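Local coordinates for protein Sb(V)-As(V) reductase (Leishmania major, PDB 2J6P) that probably reduces arsenate and antimonate, pentavalent metalloid oxyanions, to their trivalent forms, using a rhodanese-like domain related to Cdc25 phosphatases, at residues A[64-78]-A[98-111]. Sequence-based numbering, arbitrary orientation.
Sequences FEEKKELAVFHCAQS and YVLPAVYVLRGGWE. With SO4 (sulfate ion), chain I.
Five backbone hydrogen bonds pair strand 70-74 with strand 102-106, from Ala102 N to Glu69 O at one end to Leu106 N to Phe73 O at the other. Their parallel sense follows from the 31° between strand directions and from Ala71 bonding both residues that flank Val103, its N to Ala102 O and its O to Tyr104 N; Tyr104 likewise bonds Ala71 and Phe73. The bond from Phe73 N to Tyr104 O is nearly straight, 175° at the hydrogen.

Apolar contacts fall on both faces of this pair. Leu70 lays CD2 3.4 Å from Tyr104 CE2, on the face that also carries Val72. On the other, Phe73 CE1 meets Val103 CG1 at 4.0 Å, and helix 81-96 packs here through Phe89. That helix completes a beta-alpha-beta crossover of the rhodanese-like sheet, in which the two strands are direct neighbours.

Aromatic stacking joins the segments before the strands. Phe64 and Tyr98 form an offset stack, centroids 4.5 Å apart and planes inclined by 29°; CG of Phe64, anti to the backbone N, lays its ring over the Tyr98 face. Phe64 CB makes a separate CH-pi contact over that face, 4.0 Å from the Tyr98 centroid.

Beyond the strands the polar contacts concern the loop 75-78, whose Cys75 begins the CX5R sequence ending at Arg81, a motif shared by Cdc25 and other protein tyrosine phosphatases. Cys75 O accepts two bonds, from Trp110 N and from His74 ND1, with Cys75 O in the plane of the imidazole. Ser78 OG donates to Leu106 O over 2.8 Å, in the carbonyl plane, and Glu111 N donates to Ala76 O. Glu111 OE2 reaches Gln77 NE2 through a water, while its OE1 bonds Ser33 of the second subunit. Gln77 N donates to O4 of a sulfate at 3.1 Å, which Leu79, Val80 and Arg81 also bind, consistent with an oxyanion pocket.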
ATOM      1  N   PHE A  64       5.973  22.311 -21.709  1.00 24.91           N
ATOM      2  CA  PHE A  64       5.350  23.206 -22.613  1.00 26.63           C
ATOM      3  C   PHE A  64       6.416  23.856 -23.565  1.00 27.95           C
ATOM      4  O   PHE A  64       6.265  23.916 -24.783  1.00 27.45           O
ATOM      5  CB  PHE A  64       4.702  24.379 -21.869  1.00 26.50           C
ATOM      6  CG  PHE A  64       4.045  25.311 -22.818  1.00 30.01           C
ATOM      7  CD1 PHE A  64       2.843  24.923 -23.446  1.00 24.64           C
ATOM      8  CD2 PHE A  64       4.615  26.570 -23.101  1.00 31.57           C
ATOM      9  CE1 PHE A  64       2.185  25.851 -24.345  1.00 31.87           C
ATOM     10  CE2 PHE A  64       4.032  27.444 -24.022  1.00 33.34           C
ATOM     11  CZ  PHE A  64       2.771  27.051 -24.649  1.00 25.74           C
ATOM     12  N   GLU A  65       7.490  24.341 -22.966  1.00 28.45           N
ATOM     13  CA  GLU A  65       8.493  25.019 -23.723  1.00 32.60           C
ATOM     14  C   GLU A  65       9.235  24.085 -24.623  1.00 31.84           C
ATOM     15  O   GLU A  65       9.655  24.523 -25.710  1.00 33.71           O
ATOM     16  CB  GLU A  65       9.437  25.777 -22.767  1.00 31.92           C
ATOM     17  CG  GLU A  65       8.642  26.993 -22.208  1.00 36.31           C
ATOM     18  CD  GLU A  65       9.463  27.948 -21.313  1.00 41.66           C
ATOM     19  OE1 GLU A  65      10.619  27.523 -20.925  1.00 50.80           O
ATOM     20  OE2 GLU A  65       8.913  29.071 -20.944  1.00 45.33           O
ATOM     21  N   GLU A  66       9.370  22.815 -24.242  1.00 28.24           N
ATOM     22  CA  GLU A  66       9.962  21.850 -25.150  1.00 29.06           C
ATOM     23  C   GLU A  66       9.005  21.394 -26.221  1.00 30.55           C
ATOM     24  O   GLU A  66       9.351  20.489 -27.024  1.00 30.37           O
ATOM     25  CB  GLU A  66      10.480  20.593 -24.435  1.00 26.20           C
ATOM     26  CG  GLU A  66      11.728  20.948 -23.599  1.00 29.96           C
ATOM     27  CD  GLU A  66      12.110  19.817 -22.688  1.00 36.09           C
ATOM     28  OE1 GLU A  66      11.469  18.765 -22.823  1.00 42.82           O
ATOM     29  OE2 GLU A  66      13.020  19.967 -21.857  1.00 41.64           O
ATOM     30  N   LYS A  67       7.803  21.974 -26.249  1.00 29.75           N
ATOM     31  CA  LYS A  67       6.842  21.568 -27.317  1.00 31.68           C
ATOM     32  C   LYS A  67       6.294  20.148 -27.194  1.00 29.69           C
ATOM     33  O   LYS A  67       5.789  19.605 -28.225  1.00 29.94           O
ATOM     34  CB  LYS A  67       7.408  21.702 -28.740  1.00 31.68           C
ATOM     35  CG  LYS A  67       8.026  23.046 -29.072  1.00 39.83           C
ATOM     36  CD  LYS A  67       6.932  24.140 -28.846  1.00 52.13           C
ATOM     37  CE  LYS A  67       6.973  25.316 -29.954  1.00 58.94           C
ATOM     38  NZ  LYS A  67       7.623  26.590 -29.417  1.00 55.07           N
ATOM     39  N   LYS A  68       6.304  19.565 -25.978  1.00 28.68           N
ATOM     40  CA  LYS A  68       5.790  18.209 -25.825  1.00 25.13           C
ATOM     41  C   LYS A  68       4.300  18.291 -26.066  1.00 27.30           C
ATOM     42  O   LYS A  68       3.632  19.275 -25.594  1.00 26.52           O
ATOM     43  CB  LYS A  68       6.199  17.619 -24.436  1.00 23.81           C
ATOM     44  CG  LYS A  68       7.842  17.280 -24.370  1.00 23.77           C
ATOM     45  CD  LYS A  68       8.272  16.264 -25.409  1.00 25.94           C
ATOM     46  CE  LYS A  68       9.823  15.596 -25.355  1.00 27.59           C
ATOM     47  NZ  LYS A  68      10.244  16.728 -24.690  1.00 31.60           N
ATOM     48  N   GLU A  69       3.723  17.244 -26.667  1.00 28.49           N
ATOM     49  CA  GLU A  69       2.245  17.182 -26.822  1.00 29.32           C
ATOM     50  C   GLU A  69       1.660  16.095 -26.035  1.00 28.06           C
ATOM     51  O   GLU A  69       0.433  16.114 -25.814  1.00 27.15           O
ATOM     52  CB  GLU A  69       1.827  16.895 -28.314  1.00 28.41           C
ATOM     53  CG  GLU A  69       2.307  18.052 -29.200  1.00 34.16           C
ATOM     54  CD  GLU A  69       2.262  17.750 -30.726  1.00 37.30           C
ATOM     55  OE1 GLU A  69       1.611  16.755 -31.157  1.00 46.53           O
ATOM     56  OE2 GLU A  69       2.892  18.564 -31.480  1.00 47.79           O
ATOM     57  N   LEU A  70       2.460  15.140 -25.581  1.00 26.09           N
ATOM     58  CA  LEU A  70       1.912  14.093 -24.696  1.00 26.31           C
ATOM     59  C   LEU A  70       2.851  13.880 -23.485  1.00 25.71           C
ATOM     60  O   LEU A  70       4.112  13.797 -23.675  1.00 23.94           O
ATOM     61  CB  LEU A  70       1.857  12.746 -25.368  1.00 25.60           C
ATOM     62  CG  LEU A  70       0.759  12.524 -26.421  1.00 34.90           C
ATOM     63  CD1 LEU A  70       1.375  13.059 -27.782  1.00 36.46           C
ATOM     64  CD2 LEU A  70       0.281  10.996 -26.502  1.00 28.64           C
ATOM     65  N   ALA A  71       2.261  13.714 -22.300  1.00 20.78           N
ATOM     66  CA  ALA A  71       3.106  13.382 -21.114  1.00 21.52           C
ATOM     67  C   ALA A  71       2.469  12.121 -20.588  1.00 22.59           C
ATOM     68  O   ALA A  71       1.242  12.111 -20.284  1.00 22.46           O
ATOM     69  CB  ALA A  71       3.035  14.477 -20.120  1.00 19.94           C
ATOM     70  N   VAL A  72       3.272  11.059 -20.555  1.00 21.87           N
ATOM     71  CA  VAL A  72       2.760   9.730 -20.199  1.00 21.92           C
ATOM     72  C   VAL A  72       3.358   9.369 -18.793  1.00 21.19           C
ATOM     73  O   VAL A  72       4.571   9.233 -18.606  1.00 19.05           O
ATOM     74  CB  VAL A  72       3.215   8.688 -21.238  1.00 22.58           C
ATOM     75  CG1 VAL A  72       2.720   7.283 -20.844  1.00 19.89           C
ATOM     76  CG2 VAL A  72       2.601   9.024 -22.674  1.00 17.45           C
ATOM     77  N   PHE A  73       2.497   9.326 -17.798  1.00 19.90           N
ATOM     78  CA  PHE A  73       2.906   9.043 -16.454  1.00 19.97           C
ATOM     79  C   PHE A  73       2.831   7.495 -16.275  1.00 21.62           C
ATOM     80  O   PHE A  73       1.817   6.869 -16.642  1.00 19.74           O
ATOM     81  CB  PHE A  73       1.924   9.737 -15.546  1.00 18.75           C
ATOM     82  CG  PHE A  73       2.183  11.304 -15.461  1.00 19.71           C
ATOM     83  CD1 PHE A  73       1.907  12.115 -16.541  1.00 21.46           C
ATOM     84  CD2 PHE A  73       2.794  11.868 -14.299  1.00 20.02           C
ATOM     85  CE1 PHE A  73       2.244  13.501 -16.523  1.00 20.37           C
ATOM     86  CE2 PHE A  73       3.039  13.226 -14.211  1.00 19.32           C
ATOM     87  CZ  PHE A  73       2.867  14.031 -15.378  1.00 16.60           C
ATOM     88  N   HIS A  74       3.866   6.910 -15.670  1.00 19.55           N
ATOM     89  CA  HIS A  74       3.716   5.494 -15.225  1.00 20.70           C
ATOM     90  C   HIS A  74       4.389   5.311 -13.859  1.00 18.34           C
ATOM     91  O   HIS A  74       5.252   6.071 -13.436  1.00 17.42           O
ATOM     92  CB  HIS A  74       4.324   4.528 -16.281  1.00 18.14           C
ATOM     93  CG  HIS A  74       5.837   4.489 -16.220  1.00 20.38           C
ATOM     94  ND1 HIS A  74       6.517   3.693 -15.317  1.00 17.51           N
ATOM     95  CD2 HIS A  74       6.797   5.116 -16.976  1.00 17.13           C
ATOM     96  CE1 HIS A  74       7.840   3.824 -15.527  1.00 21.76           C
ATOM     97  NE2 HIS A  74       8.038   4.701 -16.513  1.00 20.95           N
ATOM     98  N   CYS A  75       4.033   4.248 -13.194  1.00 18.19           N
ATOM     99  CA  CYS A  75       4.828   3.857 -12.026  1.00 19.29           C
ATOM    100  C   CYS A  75       5.019   2.345 -12.153  1.00 19.41           C
ATOM    101  O   CYS A  75       5.357   1.903 -13.266  1.00 20.04           O
ATOM    102  CB  CYS A  75       4.226   4.350 -10.719  1.00 19.59           C
ATOM    103  SG  CYS A  75       2.553   3.742 -10.391  1.00 21.01           S
ATOM    104  N   ALA A  76       4.838   1.558 -11.099  1.00 20.17           N
ATOM    105  CA  ALA A  76       5.008   0.075 -11.234  1.00 19.99           C
ATOM    106  C   ALA A  76       3.729  -0.522 -11.751  1.00 19.69           C
ATOM    107  O   ALA A  76       3.795  -1.324 -12.669  1.00 21.08           O
ATOM    108  CB  ALA A  76       5.481  -0.667  -9.860  1.00 18.04           C
ATOM    109  N   GLN A  77       2.578  -0.182 -11.130  1.00 18.38           N
ATOM    110  CA  GLN A  77       1.289  -0.759 -11.588  1.00 17.96           C
ATOM    111  C   GLN A  77       0.445   0.262 -12.164  1.00 17.34           C
ATOM    112  O   GLN A  77      -0.591  -0.069 -12.748  1.00 19.24           O
ATOM    113  CB  GLN A  77       0.558  -1.398 -10.396  1.00 18.06           C
ATOM    114  CG  GLN A  77       1.402  -2.662  -9.837  1.00 21.64           C
ATOM    115  CD  GLN A  77       0.690  -3.368  -8.697  1.00 23.83           C
ATOM    116  OE1 GLN A  77      -0.537  -3.372  -8.605  1.00 27.72           O
ATOM    117  NE2 GLN A  77       1.466  -3.960  -7.815  1.00 29.06           N
ATOM    118  N   SER A  78       0.856   1.538 -12.033  1.00 16.87           N
ATOM    119  CA  SER A  78       0.016   2.652 -12.471  1.00 16.71           C
ATOM    120  C   SER A  78      -1.383   2.727 -11.794  1.00 17.76           C
ATOM    121  O   SER A  78      -2.442   3.011 -12.468  1.00 16.63           O
ATOM    122  CB  SER A  78      -0.078   2.648 -14.012  1.00 16.57           C
ATOM    123  OG  SER A  78       1.138   3.231 -14.553  1.00 19.67           O
ATOM    124  N   TYR A  98      -1.612  26.190 -18.807  1.00 23.83           N
ATOM    125  CA  TYR A  98      -1.129  25.410 -19.957  1.00 22.34           C
ATOM    126  C   TYR A  98      -2.116  24.298 -20.251  1.00 23.69           C
ATOM    127  O   TYR A  98      -2.740  23.794 -19.379  1.00 24.13           O
ATOM    128  CB  TYR A  98       0.247  24.690 -19.695  1.00 26.29           C
ATOM    129  CG  TYR A  98       1.446  25.596 -19.555  1.00 24.11           C
ATOM    130  CD1 TYR A  98       2.149  25.678 -18.311  1.00 28.92           C
ATOM    131  CD2 TYR A  98       1.806  26.469 -20.574  1.00 28.40           C
ATOM    132  CE1 TYR A  98       3.250  26.571 -18.132  1.00 26.91           C
ATOM    133  CE2 TYR A  98       2.881  27.419 -20.384  1.00 27.96           C
ATOM    134  CZ  TYR A  98       3.590  27.416 -19.187  1.00 30.11           C
ATOM    135  OH  TYR A  98       4.648  28.287 -18.994  1.00 36.08           O
ATOM    136  N   VAL A  99      -2.228  23.845 -21.479  1.00 26.72           N
ATOM    137  CA  VAL A  99      -3.069  22.644 -21.755  1.00 27.71           C
ATOM    138  C   VAL A  99      -2.292  21.708 -22.641  1.00 26.82           C
ATOM    139  O   VAL A  99      -2.672  20.578 -22.902  1.00 27.24           O
ATOM    140  CB  VAL A  99      -4.476  23.066 -22.253  1.00 29.76           C
ATOM    141  CG1 VAL A  99      -4.404  23.401 -23.772  1.00 27.84           C
ATOM    142  CG2 VAL A  99      -5.442  21.996 -21.884  1.00 37.12           C
ATOM    143  N   LEU A 100      -1.049  22.083 -22.958  1.00 25.23           N
ATOM    144  CA  LEU A 100      -0.205  21.112 -23.585  1.00 25.62           C
ATOM    145  C   LEU A 100       1.058  20.931 -22.725  1.00 25.17           C
ATOM    146  O   LEU A 100       1.491  21.909 -22.111  1.00 25.08           O
ATOM    147  CB  LEU A 100       0.191  21.669 -24.958  1.00 26.82           C
ATOM    148  CG  LEU A 100      -0.438  21.197 -26.312  1.00 30.40           C
ATOM    149  CD1 LEU A 100      -1.464  20.091 -26.466  1.00 22.63           C
ATOM    150  CD2 LEU A 100      -0.581  22.291 -27.307  1.00 26.61           C
ATOM    151  N   PRO A 101       1.613  19.690 -22.645  1.00 22.03           N
ATOM    152  CA  PRO A 101       1.121  18.426 -23.267  1.00 21.12           C
ATOM    153  C   PRO A 101      -0.195  17.948 -22.694  1.00 23.22           C
ATOM    154  O   PRO A 101      -0.543  18.320 -21.545  1.00 22.07           O
ATOM    155  CB  PRO A 101       2.263  17.408 -23.005  1.00 19.76           C
ATOM    156  CG  PRO A 101       3.006  18.001 -21.774  1.00 20.30           C
ATOM    157  CD  PRO A 101       2.805  19.498 -21.800  1.00 22.84           C
ATOM    158  N   ALA A 102      -0.876  17.056 -23.446  1.00 22.54           N
ATOM    159  CA  ALA A 102      -2.045  16.387 -22.868  1.00 22.22           C
ATOM    160  C   ALA A 102      -1.472  15.248 -21.947  1.00 21.23           C
ATOM    161  O   ALA A 102      -0.325  14.823 -22.063  1.00 21.19           O
ATOM    162  CB  ALA A 102      -3.027  15.814 -23.997  1.00 19.20           C
ATOM    163  N   VAL A 103      -2.266  14.859 -20.977  1.00 22.02           N
ATOM    164  CA  VAL A 103      -1.852  14.021 -19.874  1.00 22.89           C
ATOM    165  C   VAL A 103      -2.400  12.568 -19.956  1.00 24.04           C
ATOM    166  O   VAL A 103      -3.599  12.383 -20.072  1.00 22.36           O
ATOM    167  CB  VAL A 103      -2.239  14.677 -18.567  1.00 21.45           C
ATOM    168  CG1 VAL A 103      -1.630  13.880 -17.454  1.00 18.59           C
ATOM    169  CG2 VAL A 103      -1.723  16.167 -18.513  1.00 21.77           C
ATOM    170  N   TYR A 104      -1.504  11.563 -19.857  1.00 21.63           N
ATOM    171  CA  TYR A 104      -1.890  10.206 -19.977  1.00 20.88           C
ATOM    172  C   TYR A 104      -1.256   9.387 -18.859  1.00 23.18           C
ATOM    173  O   TYR A 104      -0.164   9.690 -18.417  1.00 21.58           O
ATOM    174  CB  TYR A 104      -1.392   9.555 -21.301  1.00 23.63           C
ATOM    175  CG  TYR A 104      -1.991  10.292 -22.494  1.00 26.23           C
ATOM    176  CD1 TYR A 104      -3.209   9.903 -23.028  1.00 24.82           C
ATOM    177  CD2 TYR A 104      -1.314  11.428 -23.053  1.00 27.05           C
ATOM    178  CE1 TYR A 104      -3.753  10.585 -24.166  1.00 30.37           C
ATOM    179  CE2 TYR A 104      -1.906  12.175 -24.149  1.00 30.28           C
ATOM    180  CZ  TYR A 104      -3.130  11.763 -24.666  1.00 27.64           C
ATOM    181  OH  TYR A 104      -3.685  12.465 -25.739  1.00 33.28           O
ATOM    182  N   VAL A 105      -1.905   8.295 -18.500  1.00 21.51           N
ATOM    183  CA  VAL A 105      -1.341   7.277 -17.593  1.00 22.61           C
ATOM    184  C   VAL A 105      -1.211   5.957 -18.342  1.00 20.90           C
ATOM    185  O   VAL A 105      -2.124   5.542 -19.059  1.00 19.29           O
ATOM    186  CB  VAL A 105      -2.219   7.116 -16.277  1.00 21.99           C
ATOM    187  CG1 VAL A 105      -1.886   5.865 -15.431  1.00 19.87           C
ATOM    188  CG2 VAL A 105      -2.160   8.451 -15.463  1.00 21.01           C
ATOM    189  N   LEU A 106      -0.043   5.366 -18.222  1.00 19.75           N
ATOM    190  CA  LEU A 106       0.259   4.192 -18.972  1.00 21.58           C
ATOM    191  C   LEU A 106      -0.469   3.075 -18.143  1.00 21.25           C
ATOM    192  O   LEU A 106      -0.043   2.762 -17.000  1.00 20.16           O
ATOM    193  CB  LEU A 106       1.732   3.953 -18.955  1.00 20.04           C
ATOM    194  CG  LEU A 106       2.142   2.536 -19.385  1.00 20.46           C
ATOM    195  CD1 LEU A 106       1.713   2.382 -20.950  1.00 21.45           C
ATOM    196  CD2 LEU A 106       3.719   2.261 -19.167  1.00 19.70           C
ATOM    197  N   ARG A 107      -1.513   2.513 -18.742  1.00 19.93           N
ATOM    198  CA  ARG A 107      -2.338   1.482 -18.098  1.00 21.88           C
ATOM    199  C   ARG A 107      -1.431   0.284 -17.667  1.00 22.44           C
ATOM    200  O   ARG A 107      -0.729  -0.271 -18.532  1.00 19.22           O
ATOM    201  CB  ARG A 107      -3.419   0.997 -19.071  1.00 20.21           C
ATOM    202  CG  ARG A 107      -4.371  -0.175 -18.392  1.00 20.66           C
ATOM    203  CD  ARG A 107      -5.408   0.363 -17.516  1.00 21.90           C
ATOM    204  NE  ARG A 107      -6.495   0.989 -18.326  1.00 25.65           N
ATOM    205  CZ  ARG A 107      -7.503   1.690 -17.803  1.00 24.39           C
ATOM    206  NH1 ARG A 107      -7.561   1.831 -16.456  1.00 25.82           N
ATOM    207  NH2 ARG A 107      -8.428   2.278 -18.607  1.00 19.87           N
ATOM    208  N   GLY A 108      -1.446  -0.104 -16.371  1.00 21.60           N
ATOM    209  CA  GLY A 108      -0.642  -1.288 -15.984  1.00 19.81           C
ATOM    210  C   GLY A 108       0.810  -0.969 -15.627  1.00 19.58           C
ATOM    211  O   GLY A 108       1.546  -1.809 -15.050  1.00 18.63           O
ATOM    212  N   GLY A 109       1.253   0.242 -15.923  1.00 20.19           N
ATOM    213  CA  GLY A 109       2.566   0.683 -15.515  1.00 19.02           C
ATOM    214  C   GLY A 109       3.733  -0.080 -16.068  1.00 19.61           C
ATOM    215  O   GLY A 109       3.623  -0.821 -17.041  1.00 20.31           O
ATOM    216  N   TRP A 110       4.887   0.102 -15.451  1.00 17.57           N
ATOM    217  CA  TRP A 110       6.120  -0.521 -15.933  1.00 20.39           C
ATOM    218  C   TRP A 110       5.954  -2.066 -15.977  1.00 20.79           C
ATOM    219  O   TRP A 110       6.352  -2.755 -16.906  1.00 20.53           O
ATOM    220  CB  TRP A 110       7.283  -0.137 -14.985  1.00 18.83           C
ATOM    221  CG  TRP A 110       8.467  -1.004 -15.242  1.00 16.43           C
ATOM    222  CD1 TRP A 110       8.837  -2.092 -14.525  1.00 23.05           C
ATOM    223  CD2 TRP A 110       9.355  -0.967 -16.387  1.00 23.44           C
ATOM    224  NE1 TRP A 110       9.962  -2.668 -15.088  1.00 25.88           N
ATOM    225  CE2 TRP A 110      10.276  -2.004 -16.236  1.00 24.76           C
ATOM    226  CE3 TRP A 110       9.466  -0.130 -17.512  1.00 25.90           C
ATOM    227  CZ2 TRP A 110      11.301  -2.210 -17.127  1.00 26.78           C
ATOM    228  CZ3 TRP A 110      10.525  -0.360 -18.428  1.00 24.71           C
ATOM    229  CH2 TRP A 110      11.364  -1.397 -18.246  1.00 20.51           C
ATOM    230  N   GLU A 111       5.302  -2.627 -14.964  1.00 21.96           N
ATOM    231  CA  GLU A 111       5.169  -4.128 -14.925  1.00 21.46           C
ATOM    232  C   GLU A 111       4.411  -4.665 -16.118  1.00 21.30           C
ATOM    233  O   GLU A 111       4.871  -5.643 -16.782  1.00 19.47           O
ATOM    234  CB  GLU A 111       4.558  -4.579 -13.563  1.00 20.34           C
ATOM    235  CG  GLU A 111       5.574  -4.242 -12.416  1.00 20.28           C
ATOM    236  CD  GLU A 111       4.951  -4.455 -10.969  1.00 24.18           C
ATOM    237  OE1 GLU A 111       3.784  -4.883 -10.906  1.00 25.38           O
ATOM    238  OE2 GLU A 111       5.673  -4.268  -9.935  1.00 23.69           O
TER
HETATM  239  S   SO4 I 203       1.322   1.277  -7.631  0.50 16.06           S
HETATM  240  O1  SO4 I 203       1.649   2.564  -7.014  0.50 14.82           O
HETATM  241  O2  SO4 I 203       0.254   1.561  -8.657  0.50 15.95           O
HETATM  242  O3  SO4 I 203       0.819   0.250  -6.689  0.50 20.34           O
HETATM  243  O4  SO4 I 203       2.525   0.771  -8.207  0.50 15.71           O
HETATM  244  O   HOH W   1       5.668  29.456 -21.006  1.00 34.38           O
HETATM  245  O   HOH W   2       4.405  -3.803  -7.756  1.00 24.69           O
HETATM  246  O   HOH W   3      -3.167   1.213 -14.652  1.00 22.14           O